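PDB 3OYV: imelysin from Bacteroides ovatus ATCC 8483, which belongs to the imelysin-like proteins implicated in bacterial iron uptake and probably acts as a metal-binding protein at the outer membrane. Local coordinates for residues I78-A83 with D208-I213; N134-S139 with S148-I153. All blocks are in the same frame, centred on the assembly; numbering follows the deposited sequence. Where two conformers were deposited one is given.

Contact 1 of 2, residues I78-A83 with D208-I213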
ATOM      1  N   ILE A  78     -13.399   2.222  10.166  1.00 12.30           N
ATOM      2  CA  ILE A  78     -13.164   2.735   8.807  1.00 11.82           C
ATOM      3  C   ILE A  78     -12.516   4.132   8.848  1.00 11.93           C
ATOM      4  O   ILE A  78     -11.506   4.408   8.186  1.00 12.08           O
ATOM      5  CB  ILE A  78     -14.452   2.780   7.951  1.00 11.29           C
ATOM      6  CG1 ILE A  78     -14.920   1.354   7.667  1.00 11.07           C
ATOM      7  CG2 ILE A  78     -14.282   3.645   6.701  1.00 11.06           C
ATOM      8  CD1 ILE A  78     -16.332   1.254   7.101  1.00 13.28           C
ATOM      9  N   VAL A  79     -13.107   5.020   9.646  1.00 11.18           N
ATOM     10  CA  VAL A  79     -12.643   6.403   9.700  1.00 12.58           C
ATOM     11  C   VAL A  79     -11.268   6.502  10.386  1.00 12.28           C
ATOM     12  O   VAL A  79     -10.384   7.216   9.900  1.00 14.27           O
ATOM     13  CB  VAL A  79     -13.699   7.316  10.364  1.00 13.09           C
ATOM     14  CG1 VAL A  79     -13.140   8.729  10.608  1.00 15.19           C
ATOM     15  CG2 VAL A  79     -14.973   7.354   9.496  1.00 14.08           C
ATOM     16  N   ASP A  80     -11.091   5.730  11.454  1.00 13.94           N
ATOM     17  CA  ASP A  80      -9.793   5.677  12.154  1.00 15.20           C
ATOM     18  C   ASP A  80      -8.692   5.263  11.193  1.00 14.26           C
ATOM     19  O   ASP A  80      -7.601   5.835  11.203  1.00 15.43           O
ATOM     20  CB  ASP A  80      -9.797   4.654  13.285  1.00 16.05           C
ATOM     21  CG  ASP A  80     -10.429   5.171  14.583  1.00 21.74           C
ATOM     22  OD1 ASP A  80     -10.655   6.385  14.709  1.00 22.12           O
ATOM     23  OD2 ASP A  80     -10.669   4.314  15.457  1.00 23.47           O
ATOM     24  N   LYS A  81      -8.970   4.267  10.357  1.00 12.93           N
ATOM     25  CA  LYS A  81      -7.928   3.757   9.469  1.00 12.65           C
ATOM     26  C   LYS A  81      -7.655   4.678   8.278  1.00 11.33           C
ATOM     27  O   LYS A  81      -6.524   4.735   7.775  1.00 12.23           O
ATOM     28  CB  LYS A  81      -8.277   2.340   9.047  1.00 12.65           C
ATOM     29  CG  LYS A  81      -8.047   1.374  10.211  1.00 13.49           C
ATOM     30  CD  LYS A  81      -6.570   1.099  10.425  1.00 16.54           C
ATOM     31  CE  LYS A  81      -6.300   0.282  11.668  1.00 18.15           C
ATOM     32  NZ  LYS A  81      -4.834  -0.038  11.730  1.00 19.11           N
ATOM     33  N   CYS A  82      -8.645   5.473   7.865  1.00 11.94           N
ATOM     34  CA  CYS A  82      -8.401   6.587   6.929  1.00 12.60           C
ATOM     35  C   CYS A  82      -7.470   7.639   7.564  1.00 12.14           C
ATOM     36  O   CYS A  82      -6.523   8.132   6.918  1.00 13.54           O
ATOM     37  CB  CYS A  82      -9.717   7.266   6.526  1.00 12.03           C
ATOM     38  SG  CYS A  82     -10.765   6.316   5.380  1.00 12.57           S
ATOM     39  N   ALA A  83      -7.780   8.026   8.805  1.00 13.24           N
ATOM     40  CA  ALA A  83      -6.983   9.002   9.550  1.00 13.79           C
ATOM     41  C   ALA A  83      -5.556   8.487   9.699  1.00 13.82           C
ATOM     42  O   ALA A  83      -4.585   9.229   9.475  1.00 15.03           O
ATOM     43  CB  ALA A  83      -7.608   9.287  10.937  1.00 14.37           C
ATOM     44  N   ASP A 208     -13.338  16.075  13.032  0.50 10.46           N
ATOM     45  CA  ASP A 208     -14.666  16.546  12.620  0.50 10.65           C
ATOM     46  C   ASP A 208     -15.605  15.381  12.252  0.50 10.81           C
ATOM     47  O   ASP A 208     -16.781  15.365  12.602  0.50 11.36           O
ATOM     48  CB  ASP A 208     -14.525  17.505  11.443  0.50 10.74           C
ATOM     49  CG  ASP A 208     -13.580  18.649  11.742  0.50 12.23           C
ATOM     50  OD1 ASP A 208     -12.422  18.413  12.171  0.50 12.22           O
ATOM     51  OD2 ASP A 208     -14.006  19.795  11.566  0.50 14.81           O
ATOM     52  N   LEU A 209     -15.091  14.387  11.544  1.00 14.63           N
ATOM     53  CA  LEU A 209     -15.961  13.340  10.966  1.00 14.91           C
ATOM     54  C   LEU A 209     -16.379  12.307  11.987  1.00 15.40           C
ATOM     55  O   LEU A 209     -17.582  12.039  12.145  1.00 15.34           O
ATOM     56  CB  LEU A 209     -15.329  12.684   9.728  1.00 15.15           C
ATOM     57  CG  LEU A 209     -16.109  11.515   9.093  1.00 13.68           C
ATOM     58  CD1 LEU A 209     -17.505  11.958   8.665  1.00 14.55           C
ATOM     59  CD2 LEU A 209     -15.301  10.961   7.896  1.00 15.91           C
ATOM     60  N   LYS A 210     -15.416  11.696  12.664  1.00 15.55           N
ATOM     61  CA  LYS A 210     -15.738  10.637  13.624  0.50 16.49           C
ATOM     62  C   LYS A 210     -16.660  11.133  14.729  1.00 16.25           C
ATOM     63  O   LYS A 210     -17.596  10.436  15.094  1.00 17.80           O
ATOM     64  CB  LYS A 210     -14.498  10.000  14.260  0.50 18.06           C
ATOM     65  CG  LYS A 210     -14.723   8.536  14.616  0.50 21.52           C
ATOM     66  CD  LYS A 210     -13.980   8.064  15.861  0.50 22.94           C
ATOM     67  CE  LYS A 210     -12.634   8.723  16.025  0.50 20.76           C
ATOM     68  NZ  LYS A 210     -11.713   7.812  16.768  0.50 18.83           N
ATOM     69  N   SER A 211     -16.369  12.318  15.265  1.00 17.48           N
ATOM     70  CA  SER A 211     -17.170  12.916  16.346  0.60 17.88           C
ATOM     71  C   SER A 211     -18.612  13.140  15.906  1.00 16.95           C
ATOM     72  O   SER A 211     -19.565  12.896  16.655  1.00 19.72           O
ATOM     73  CB  SER A 211     -16.576  14.268  16.804  0.60 17.57           C
ATOM     74  OG  SER A 211     -15.301  14.124  17.425  0.60 19.95           O
ATOM     75  N   TYR A 212     -18.759  13.639  14.690  1.00 17.33           N
ATOM     76  CA  TYR A 212     -20.088  13.935  14.168  1.00 17.09           C
ATOM     77  C   TYR A 212     -20.925  12.658  14.041  1.00 16.29           C
ATOM     78  O   TYR A 212     -22.089  12.622  14.439  1.00 17.66           O
ATOM     79  CB  TYR A 212     -19.996  14.678  12.847  1.00 16.09           C
ATOM     80  CG  TYR A 212     -21.344  15.194  12.412  1.00 17.95           C
ATOM     81  CD1 TYR A 212     -21.787  16.459  12.822  1.00 21.04           C
ATOM     82  CD2 TYR A 212     -22.196  14.429  11.626  1.00 18.91           C
ATOM     83  CE1 TYR A 212     -23.050  16.935  12.453  1.00 20.53           C
ATOM     84  CE2 TYR A 212     -23.454  14.911  11.244  1.00 19.65           C
ATOM     85  CZ  TYR A 212     -23.867  16.162  11.656  1.00 20.73           C
ATOM     86  OH  TYR A 212     -25.122  16.637  11.295  1.00 23.22           O
ATOM     87  N   ILE A 213     -20.322  11.591  13.520  1.00 15.88           N
ATOM     88  CA  ILE A 213     -21.013  10.300  13.412  1.00 15.62           C
ATOM     89  C   ILE A 213     -21.347   9.713  14.792  1.00 15.91           C
ATOM     90  O   ILE A 213     -22.465   9.231  15.022  1.00 16.04           O
ATOM     91  CB  ILE A 213     -20.166   9.289  12.578  1.00 16.68           C
ATOM     92  CG1 ILE A 213     -19.975   9.830  11.157  1.00 17.36           C
ATOM     93  CG2 ILE A 213     -20.848   7.917  12.550  1.00 15.34           C
ATOM     94  CD1 ILE A 213     -18.854   9.088  10.335  1.00 16.19           C
TER
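Residues 78-83 and 208-213 are turns of helices 71-102 and 189-214, which pack antiparallel in this mostly helical fold, 170° between their directions, with axes 10.1 Å apart and Val79 level with Lys210. The CB of Val79 is directed toward the other helix, and this residue is the hub of the apolar part. Its CG2 meets Leu209 CD2 at 4.0 Å, while CG1, anti to the backbone N (chi1 172°), lies 4.1 Å from Lys210 CB. Ile213 closes the row, CD1 being 4.3 Å from Val79 CG2. A short branched residue suits this place, because it touches three neighbours without reaching far. Toward the more exposed side the chemistry turns ionic: in the conformer given, one of two, Lys210 NZ donates to Asp80 OD1 at 2.7 Å, within a salt bridge, and uses the syn lone pair of that oxygen. The lysine chain bends on its way from the buried valine to the carboxylate, and the end of Asp80 comes nearer than its CB direction suggests, so a short acid meets a long base. Helix 149-156 lines the apolar side, with Leu149 on Val79 and Ile153 on Leu209 and Ile213, while helices 121-137 and 158-177 also pack against Leu209.

Contact 2 of 2, residues N134-S139 with S148-I153; sequences NAYYGS and SLSTVI
Tyr136 and Ser150 join the end of one helix to the start of the next, a helix-loop-helix connection in which helix 121-137 stops at Gly138 and helix 149-156 starts after its N-cap, Ser148. The tight part lies around the tyrosine. Its CG is anti to the backbone N (chi1 -171°), and the ring receives Ser150 CB over one face, 3.9 Å from the centroid in a CH-pi contact. Leu149 CB comes to 3.8 Å from Tyr136 CD1, and the phenol oxygen OH reaches Ile153 CB at 3.6 Å. Serine suits position 150, being small enough to lie close on the ring while its OG, like Tyr136 OH, is hydrogen-bonded to Asp161 OD1. An alanine in place of Tyr136 would probably open a gap beside Ser150 and Ile153 and leave Asp161 without one of its hydroxyl partners. Backbone binds the two ends as well: Ser150 N donates to Tyr136 O at 3.0 Å. Gly138 has positive phi, and a side chain there would crowd Ser148 CB. Tyr137 marks the looser side: it is partly exposed, its CB points away, and its ring CD1 only skirts Ser150 CB at 4.3 Å. A water lies between the backbones, 2.7 Å from Ala135 O, and accepts from Leu149 N. At the helix start, Ser148 OG, which also bonds Asn145 O, caps the first turn by accepting from Thr151 N at 3.1 Å.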
ATOM      1  N   ASN A 134     -11.727   6.548  -1.767  1.00 10.87           N
ATOM      2  CA  ASN A 134     -12.553   5.376  -2.043  1.00 11.06           C
ATOM      3  C   ASN A 134     -13.388   4.967  -0.851  1.00 10.40           C
ATOM      4  O   ASN A 134     -14.578   4.668  -0.986  1.00 10.59           O
ATOM      5  CB  ASN A 134     -11.692   4.217  -2.517  1.00 10.90           C
ATOM      6  CG  ASN A 134     -11.053   4.462  -3.875  1.00  9.72           C
ATOM      7  OD1 ASN A 134     -11.333   5.473  -4.551  1.00 10.58           O
ATOM      8  ND2 ASN A 134     -10.189   3.546  -4.294  1.00 10.57           N
ATOM      9  N   ALA A 135     -12.790   4.961   0.332  1.00  9.57           N
ATOM     10  CA  ALA A 135     -13.508   4.597   1.552  1.00  9.93           C
ATOM     11  C   ALA A 135     -14.669   5.550   1.794  1.00 10.00           C
ATOM     12  O   ALA A 135     -15.757   5.108   2.153  1.00 10.74           O
ATOM     13  CB  ALA A 135     -12.571   4.590   2.792  1.00 11.24           C
ATOM     14  N   TYR A 136     -14.426   6.844   1.634  1.00 10.81           N
ATOM     15  CA  TYR A 136     -15.424   7.874   1.926  1.00 10.91           C
ATOM     16  C   TYR A 136     -16.563   7.898   0.886  1.00 10.65           C
ATOM     17  O   TYR A 136     -17.723   8.167   1.226  1.00 11.03           O
ATOM     18  CB  TYR A 136     -14.724   9.237   2.061  1.00 11.19           C
ATOM     19  CG  TYR A 136     -15.637  10.337   2.575  1.00 10.68           C
ATOM     20  CD1 TYR A 136     -16.184  10.258   3.850  1.00 13.21           C
ATOM     21  CD2 TYR A 136     -15.904  11.461   1.794  1.00 11.62           C
ATOM     22  CE1 TYR A 136     -17.022  11.271   4.343  1.00 12.59           C
ATOM     23  CE2 TYR A 136     -16.746  12.465   2.273  1.00 13.54           C
ATOM     24  CZ  TYR A 136     -17.297  12.366   3.526  1.00 12.51           C
ATOM     25  OH  TYR A 136     -18.171  13.327   4.011  1.00 15.21           O
ATOM     26  N   TYR A 137     -16.201   7.601  -0.357  1.00 11.29           N
ATOM     27  CA  TYR A 137     -17.138   7.653  -1.502  1.00 12.18           C
ATOM     28  C   TYR A 137     -17.874   6.331  -1.752  1.00 12.26           C
ATOM     29  O   TYR A 137     -18.846   6.288  -2.513  1.00 12.98           O
ATOM     30  CB  TYR A 137     -16.395   8.026  -2.773  1.00 12.87           C
ATOM     31  CG  TYR A 137     -15.970   9.483  -2.954  1.00 13.47           C
ATOM     32  CD1 TYR A 137     -15.981  10.390  -1.913  1.00 15.87           C
ATOM     33  CD2 TYR A 137     -15.536   9.945  -4.202  1.00 13.53           C
ATOM     34  CE1 TYR A 137     -15.587  11.739  -2.135  1.00 16.31           C
ATOM     35  CE2 TYR A 137     -15.172  11.266  -4.417  1.00 13.88           C
ATOM     36  CZ  TYR A 137     -15.171  12.162  -3.379  1.00 14.71           C
ATOM     37  OH  TYR A 137     -14.781  13.487  -3.581  1.00 16.79           O
ATOM     38  N   GLY A 138     -17.420   5.247  -1.122  1.00 11.37           N
ATOM     39  CA  GLY A 138     -18.009   3.926  -1.371  1.00 11.03           C
ATOM     40  C   GLY A 138     -17.847   3.430  -2.781  1.00 12.53           C
ATOM     41  O   GLY A 138     -18.734   2.792  -3.334  1.00 13.99           O
ATOM     42  N   SER A 139     -16.712   3.750  -3.391  1.00 11.41           N
ATOM     43  CA  SER A 139     -16.457   3.345  -4.762  1.00 13.39           C
ATOM     44  C   SER A 139     -14.969   3.359  -5.080  1.00 11.68           C
ATOM     45  O   SER A 139     -14.156   3.855  -4.289  1.00 11.65           O
ATOM     46  CB  SER A 139     -17.157   4.305  -5.717  1.00 16.13           C
ATOM     47  OG  SER A 139     -16.442   5.555  -5.765  1.00 17.16           O
ATOM     48  N   SER A 148     -22.818   5.611   0.814  1.00 14.24           N
ATOM     49  CA  SER A 148     -21.466   5.999   1.230  1.00 13.51           C
ATOM     50  C   SER A 148     -21.548   6.922   2.425  1.00 13.09           C
ATOM     51  O   SER A 148     -22.565   7.587   2.632  1.00 13.83           O
ATOM     52  CB  SER A 148     -20.737   6.695   0.090  1.00 13.91           C
ATOM     53  OG  SER A 148     -21.334   7.955  -0.237  1.00 13.38           O
ATOM     54  N   LEU A 149     -20.440   7.013   3.161  1.00 11.85           N
ATOM     55  CA  LEU A 149     -20.338   7.979   4.230  1.00 13.53           C
ATOM     56  C   LEU A 149     -20.562   9.363   3.662  1.00 12.58           C
ATOM     57  O   LEU A 149     -21.225  10.177   4.294  1.00 14.11           O
ATOM     58  CB  LEU A 149     -18.967   7.910   4.909  1.00 15.44           C
ATOM     59  CG  LEU A 149     -18.692   6.754   5.856  1.00 15.46           C
ATOM     60  CD1 LEU A 149     -17.244   6.834   6.363  1.00 20.70           C
ATOM     61  CD2 LEU A 149     -19.701   6.774   7.021  1.00 18.48           C
ATOM     62  N   SER A 150     -19.987   9.663   2.501  1.00 11.72           N
ATOM     63  CA  SER A 150     -20.163  11.000   1.917  1.00 12.61           C
ATOM     64  C   SER A 150     -21.640  11.354   1.734  1.00 13.19           C
ATOM     65  O   SER A 150     -22.050  12.461   2.104  1.00 14.40           O
ATOM     66  CB  SER A 150     -19.441  11.104   0.592  1.00 12.88           C
ATOM     67  OG  SER A 150     -19.537  12.408   0.011  1.00 13.34           O
ATOM     68  N   THR A 151     -22.441  10.425   1.218  1.00 11.82           N
ATOM     69  CA  THR A 151     -23.856  10.722   1.023  1.00 12.29           C
ATOM     70  C   THR A 151     -24.577  10.926   2.338  1.00 12.46           C
ATOM     71  O   THR A 151     -25.402  11.845   2.453  1.00 14.37           O
ATOM     72  CB  THR A 151     -24.505   9.627   0.166  1.00 12.60           C
ATOM     73  OG1 THR A 151     -23.901   9.665  -1.136  1.00 13.84           O
ATOM     74  CG2 THR A 151     -26.032   9.793   0.029  1.00 14.59           C
ATOM     75  N   VAL A 152     -24.257  10.119   3.344  1.00 12.20           N
ATOM     76  CA  VAL A 152     -24.857  10.264   4.672  1.00 13.36           C
ATOM     77  C   VAL A 152     -24.507  11.622   5.291  1.00 14.06           C
ATOM     78  O   VAL A 152     -25.387  12.324   5.811  1.00 15.76           O
ATOM     79  CB  VAL A 152     -24.458   9.123   5.612  1.00 13.08           C
ATOM     80  CG1 VAL A 152     -24.891   9.381   7.044  1.00 14.38           C
ATOM     81  CG2 VAL A 152     -25.018   7.766   5.131  1.00 13.47           C
ATOM     82  N   ILE A 153     -23.227  11.993   5.253  1.00 14.09           N
ATOM     83  CA  ILE A 153     -22.799  13.268   5.828  1.00 14.67           C
ATOM     84  C   ILE A 153     -23.396  14.430   5.016  1.00 15.39           C
ATOM     85  O   ILE A 153     -23.852  15.417   5.624  1.00 17.72           O
ATOM     86  CB  ILE A 153     -21.260  13.386   5.953  1.00 13.95           C
ATOM     87  CG1 ILE A 153     -20.667  12.252   6.807  1.00 14.06           C
ATOM     88  CG2 ILE A 153     -20.866  14.757   6.577  1.00 13.97           C
ATOM     89  CD1 ILE A 153     -21.156  12.158   8.277  1.00 18.19           C
TER
HETATM   90  O   HOH W   1     -18.479   5.025   2.514  1.00 12.95           O

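How the contacts relate
Both contacts are largely buried and lie on the same side of the chain's centre, their own centres 12 Å apart, yet they join different elements. Contact 1 pairs long helices distant in sequence, whereas contact 2 ties a helix end to the helix start that soon follows it. Their chemistry follows: contact 1 relies on side chains alone, aliphatic inside and ionic at its partly exposed margin, while contact 2 adds backbone, water and capping bonds, as befits helix termini with spare polar groups. They touch at several points, among them Leu209 CD1 on Ile153 CD1 at 3.7 Å and Val79 CG2 on Leu149 CD1 at 3.9 Å.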